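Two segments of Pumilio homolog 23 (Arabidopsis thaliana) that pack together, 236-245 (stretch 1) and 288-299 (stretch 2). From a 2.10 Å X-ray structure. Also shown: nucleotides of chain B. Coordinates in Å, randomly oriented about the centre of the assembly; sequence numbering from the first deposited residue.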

# COMPACT_ATOMS: atom_id res chain seq x y z
N ALA A 236 -13.94 -6.40 1.65
CA ALA A 236 -14.65 -6.88 2.84
C ALA A 236 -13.67 -7.46 3.87
O ALA A 236 -13.79 -7.17 5.07
CB ALA A 236 -15.70 -7.92 2.45
N LEU A 237 -12.70 -8.26 3.43
CA LEU A 237 -11.79 -8.87 4.40
C LEU A 237 -10.96 -7.81 5.11
O LEU A 237 -10.77 -7.88 6.33
CB LEU A 237 -10.90 -9.89 3.72
CG LEU A 237 -11.56 -11.20 3.28
CD1 LEU A 237 -10.69 -11.90 2.24
CD2 LEU A 237 -11.79 -12.11 4.48
N ARG A 238 -10.46 -6.81 4.37
CA ARG A 238 -9.69 -5.73 4.98
C ARG A 238 -10.50 -4.99 6.04
O ARG A 238 -9.97 -4.62 7.09
CB ARG A 238 -9.20 -4.73 3.92
CG ARG A 238 -8.13 -5.27 2.99
CD ARG A 238 -7.60 -4.17 2.09
NE ARG A 238 -7.44 -4.60 0.70
CZ ARG A 238 -6.31 -5.06 0.17
NH1 ARG A 238 -5.20 -5.14 0.93
NH2 ARG A 238 -6.28 -5.43 -1.11
N LEU A 239 -11.79 -4.76 5.76
CA LEU A 239 -12.65 -4.09 6.73
C LEU A 239 -12.87 -4.93 8.00
O LEU A 239 -13.24 -4.38 9.04
CB LEU A 239 -14.00 -3.75 6.09
CG LEU A 239 -13.93 -2.78 4.89
CD1 LEU A 239 -15.27 -2.70 4.16
CD2 LEU A 239 -13.49 -1.38 5.31
N MET A 240 -12.66 -6.24 7.93
CA MET A 240 -12.88 -7.14 9.06
C MET A 240 -11.60 -7.43 9.84
O MET A 240 -11.60 -8.33 10.69
CB MET A 240 -13.50 -8.45 8.57
CG MET A 240 -14.96 -8.32 8.13
SD MET A 240 -16.03 -7.92 9.54
CE MET A 240 -17.66 -7.95 8.75
N LEU A 241 -10.52 -6.70 9.55
CA LEU A 241 -9.26 -6.87 10.27
C LEU A 241 -9.51 -6.86 11.78
O LEU A 241 -10.27 -6.02 12.29
CB LEU A 241 -8.28 -5.76 9.86
CG LEU A 241 -6.89 -5.74 10.50
CD1 LEU A 241 -6.00 -6.82 9.94
CD2 LEU A 241 -6.22 -4.38 10.35
N LYS A 242 -8.93 -7.83 12.48
CA LYS A 242 -9.02 -8.01 13.94
C LYS A 242 -10.42 -8.39 14.43
O LYS A 242 -10.60 -8.53 15.65
CB LYS A 242 -8.56 -6.76 14.70
CG LYS A 242 -7.08 -6.42 14.50
CD LYS A 242 -6.77 -5.04 15.07
CE LYS A 242 -5.31 -4.68 14.88
NZ LYS A 242 -4.43 -5.58 15.67
N GLN A 243 -11.41 -8.58 13.55
CA GLN A 243 -12.72 -9.08 13.98
C GLN A 243 -12.72 -10.61 13.87
O GLN A 243 -13.32 -11.21 12.98
CB GLN A 243 -13.83 -8.46 13.14
CG GLN A 243 -13.72 -6.95 13.00
CD GLN A 243 -13.69 -6.25 14.35
OE1 GLN A 243 -14.55 -6.50 15.20
NE2 GLN A 243 -12.70 -5.41 14.56
N ASP A 244 -12.03 -11.25 14.82
CA ASP A 244 -11.65 -12.65 14.63
C ASP A 244 -12.86 -13.56 14.52
O ASP A 244 -12.85 -14.51 13.72
CB ASP A 244 -10.74 -13.11 15.77
CG ASP A 244 -9.28 -12.72 15.55
OD1 ASP A 244 -9.01 -11.92 14.62
OD2 ASP A 244 -8.42 -13.21 16.29
N GLU A 245 -13.92 -13.30 15.29
CA GLU A 245 -15.08 -14.18 15.22
C GLU A 245 -15.78 -14.09 13.87
O GLU A 245 -16.35 -15.09 13.41
CB GLU A 245 -16.06 -13.86 16.37
CG GLU A 245 -17.00 -12.66 16.16
CD GLU A 245 -16.32 -11.30 16.37
OE1 GLU A 245 -15.09 -11.25 16.61
OE2 GLU A 245 -17.03 -10.28 16.29
N HIS A 288 -4.66 -12.42 -5.63
CA HIS A 288 -4.90 -11.17 -4.89
C HIS A 288 -5.80 -11.40 -3.69
O HIS A 288 -5.59 -10.81 -2.62
CB HIS A 288 -5.53 -10.12 -5.81
CG HIS A 288 -4.54 -9.37 -6.65
ND1 HIS A 288 -4.32 -9.66 -7.98
CD2 HIS A 288 -3.74 -8.33 -6.35
CE1 HIS A 288 -3.42 -8.82 -8.47
NE2 HIS A 288 -3.05 -8.01 -7.50
N LEU A 289 -6.83 -12.24 -3.84
CA LEU A 289 -7.73 -12.53 -2.71
C LEU A 289 -6.98 -13.24 -1.58
O LEU A 289 -7.16 -12.90 -0.40
CB LEU A 289 -8.91 -13.38 -3.18
CG LEU A 289 -9.99 -13.74 -2.13
CD1 LEU A 289 -10.46 -12.50 -1.37
CD2 LEU A 289 -11.18 -14.39 -2.81
N VAL A 290 -6.17 -14.24 -1.92
CA VAL A 290 -5.50 -15.00 -0.86
C VAL A 290 -4.44 -14.15 -0.15
O VAL A 290 -4.19 -14.33 1.05
CB VAL A 290 -4.90 -16.30 -1.43
CG1 VAL A 290 -4.19 -17.10 -0.32
CG2 VAL A 290 -6.01 -17.16 -2.06
N GLU A 291 -3.81 -13.20 -0.86
CA GLU A 291 -2.94 -12.23 -0.18
C GLU A 291 -3.67 -11.58 0.98
O GLU A 291 -3.12 -11.46 2.08
CB GLU A 291 -2.48 -11.14 -1.15
CG GLU A 291 -1.46 -11.54 -2.20
CD GLU A 291 -1.06 -10.33 -3.03
OE1 GLU A 291 -1.38 -10.27 -4.23
OE2 GLU A 291 -0.49 -9.39 -2.43
N VAL A 292 -4.91 -11.15 0.75
CA VAL A 292 -5.64 -10.45 1.79
C VAL A 292 -6.06 -11.41 2.90
O VAL A 292 -5.98 -11.08 4.08
CB VAL A 292 -6.84 -9.70 1.19
CG1 VAL A 292 -7.65 -9.04 2.30
CG2 VAL A 292 -6.34 -8.63 0.21
N ILE A 293 -6.50 -12.62 2.53
CA ILE A 293 -6.82 -13.63 3.53
C ILE A 293 -5.65 -13.83 4.49
O ILE A 293 -5.83 -13.86 5.72
CB ILE A 293 -7.21 -14.96 2.84
CG1 ILE A 293 -8.60 -14.82 2.19
CG2 ILE A 293 -7.22 -16.09 3.85
CD1 ILE A 293 -8.95 -16.00 1.31
N LEU A 294 -4.44 -13.97 3.94
CA LEU A 294 -3.28 -14.22 4.79
C LEU A 294 -2.95 -13.02 5.66
O LEU A 294 -2.49 -13.19 6.80
CB LEU A 294 -2.08 -14.62 3.94
CG LEU A 294 -2.20 -16.00 3.28
CD1 LEU A 294 -1.04 -16.30 2.34
CD2 LEU A 294 -2.27 -17.05 4.38
N GLU A 295 -3.20 -11.80 5.16
CA GLU A 295 -2.94 -10.60 5.94
C GLU A 295 -3.88 -10.47 7.13
O GLU A 295 -3.49 -9.92 8.17
CB GLU A 295 -3.07 -9.35 5.07
CG GLU A 295 -1.87 -9.15 4.19
CD GLU A 295 -2.13 -8.20 3.05
OE1 GLU A 295 -2.97 -7.27 3.21
OE2 GLU A 295 -1.48 -8.39 2.00
N VAL A 296 -5.14 -10.90 6.99
CA VAL A 296 -6.10 -10.75 8.08
C VAL A 296 -6.34 -12.04 8.87
O VAL A 296 -7.05 -12.00 9.88
CB VAL A 296 -7.46 -10.21 7.57
CG1 VAL A 296 -7.25 -8.88 6.89
CG2 VAL A 296 -8.12 -11.24 6.63
N ALA A 297 -5.75 -13.16 8.45
CA ALA A 297 -6.11 -14.44 9.04
C ALA A 297 -5.74 -14.48 10.52
O ALA A 297 -4.63 -14.08 10.89
CB ALA A 297 -5.39 -15.58 8.31
N PRO A 298 -6.66 -14.90 11.40
CA PRO A 298 -6.27 -15.21 12.78
C PRO A 298 -5.29 -16.37 12.82
O PRO A 298 -5.19 -17.16 11.88
CB PRO A 298 -7.60 -15.59 13.44
CG PRO A 298 -8.65 -14.93 12.60
CD PRO A 298 -8.11 -15.01 11.19
N GLU A 299 -4.60 -16.49 13.96
CA GLU A 299 -3.46 -17.41 14.06
C GLU A 299 -3.83 -18.83 13.65
O GLU A 299 -3.15 -19.45 12.83
CB GLU A 299 -2.90 -17.39 15.48
CG GLU A 299 -1.87 -18.50 15.72
CD GLU A 299 -1.08 -18.31 17.01
OE1 GLU A 299 -0.60 -17.18 17.26
OE2 GLU A 299 -0.93 -19.30 17.76
P G B 7 4.37 -6.88 -14.07
OP1 G B 7 4.59 -7.04 -15.52
OP2 G B 7 4.15 -5.57 -13.41
O5' G B 7 3.07 -7.70 -13.66
C5' G B 7 2.85 -9.00 -14.18
C4' G B 7 1.61 -9.62 -13.59
O4' G B 7 1.87 -10.09 -12.24
C3' G B 7 0.42 -8.70 -13.42
O3' G B 7 -0.26 -8.45 -14.64
C2' G B 7 -0.41 -9.43 -12.38
O2' G B 7 -1.12 -10.51 -12.98
C1' G B 7 0.68 -10.02 -11.48
N9 G B 7 0.91 -9.16 -10.31
C8 G B 7 1.59 -7.96 -10.27
N7 G B 7 1.57 -7.42 -9.09
C5 G B 7 0.83 -8.29 -8.30
C6 G B 7 0.47 -8.23 -6.93
O6 G B 7 0.76 -7.35 -6.12
N1 G B 7 -0.28 -9.32 -6.52
C2 G B 7 -0.65 -10.35 -7.36
N2 G B 7 -1.39 -11.32 -6.80
N3 G B 7 -0.33 -10.42 -8.64
C4 G B 7 0.41 -9.36 -9.05
P A B 8 -0.95 -7.02 -14.90
OP1 A B 8 -1.56 -7.08 -16.25
OP2 A B 8 -0.02 -5.93 -14.56
O5' A B 8 -2.08 -7.00 -13.80
C5' A B 8 -2.82 -5.82 -13.55
C4' A B 8 -4.28 -6.14 -13.68
O4' A B 8 -4.69 -7.00 -12.59
C3' A B 8 -5.22 -4.94 -13.62
O3' A B 8 -5.38 -4.36 -14.91
C2' A B 8 -6.50 -5.56 -13.10
O2' A B 8 -7.13 -6.21 -14.20
C1' A B 8 -5.96 -6.64 -12.14
N9 A B 8 -5.83 -6.21 -10.73
C8 A B 8 -5.06 -5.21 -10.16
N7 A B 8 -5.16 -5.15 -8.84
C5 A B 8 -6.03 -6.18 -8.51
C6 A B 8 -6.54 -6.66 -7.29
N6 A B 8 -6.28 -6.16 -6.08
N1 A B 8 -7.38 -7.73 -7.35
C2 A B 8 -7.69 -8.27 -8.54
N3 A B 8 -7.27 -7.90 -9.74
C4 A B 8 -6.42 -6.85 -9.66
O HOH W 1 -7.01 -9.85 11.58

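The end of one helix and the turn that follows it lie beside a second helix, and the two stretches run in the same direction, with Leu237 beside Val292, Leu241 beside Val296 and, where each chain enters its next helix, Asp244 beside Pro298. The CA atoms of Leu241 and Val296 are 5.5 Å apart, against 6.9 Å for those of Leu237 and Val292. No direct hydrogen bond crosses the contact, so shape carries most of it.

Leu237 is the organizing residue and gives up the most surface. Its CA-to-CB bond points toward the second helix, and its side chain enters a hole formed by Leu289, Val292, Ile293 and Val296, positions spaced three and four apart along one helical face. Leu237 CD1 reaches Leu289 CD1 at 3.7 Å and Ile293 CG1 at 3.6 Å, while Leu237 CB rests 3.6 Å from Val292 CG1. The rule is a knob of one branched residue filling a diamond of apolar ones.

Val296, at the last helical turn, closes that hole and also serves the next position along: Val296 CG1 lies 3.7 Å from Leu237 O and 3.9 Å from Leu241 CD1. Where the chain turns between Met240 and Gln243, one water joins the backbones, accepting from Lys242 N at 2.9 Å and donating to Val296 O at 2.7 Å. It satisfies a carbonyl at the helix end and an amide in the turn.

Val292 is shared as well. Val292 CG2 sits over one face of the Arg238 guanidinium, 3.5 Å from Arg238 NH2, an apolar surface against a flat, delocalized cation. Arg238 starts out sideways, yet the end of its side chain comes nearer and brings Arg238 NH1 to 3.8 Å from Glu295 OE1, a long salt bridge that adds charge complementarity beside the apolar center. Farther along, Pro298 CG meets Asp244 OD1 at 3.6 Å, a van der Waals contact.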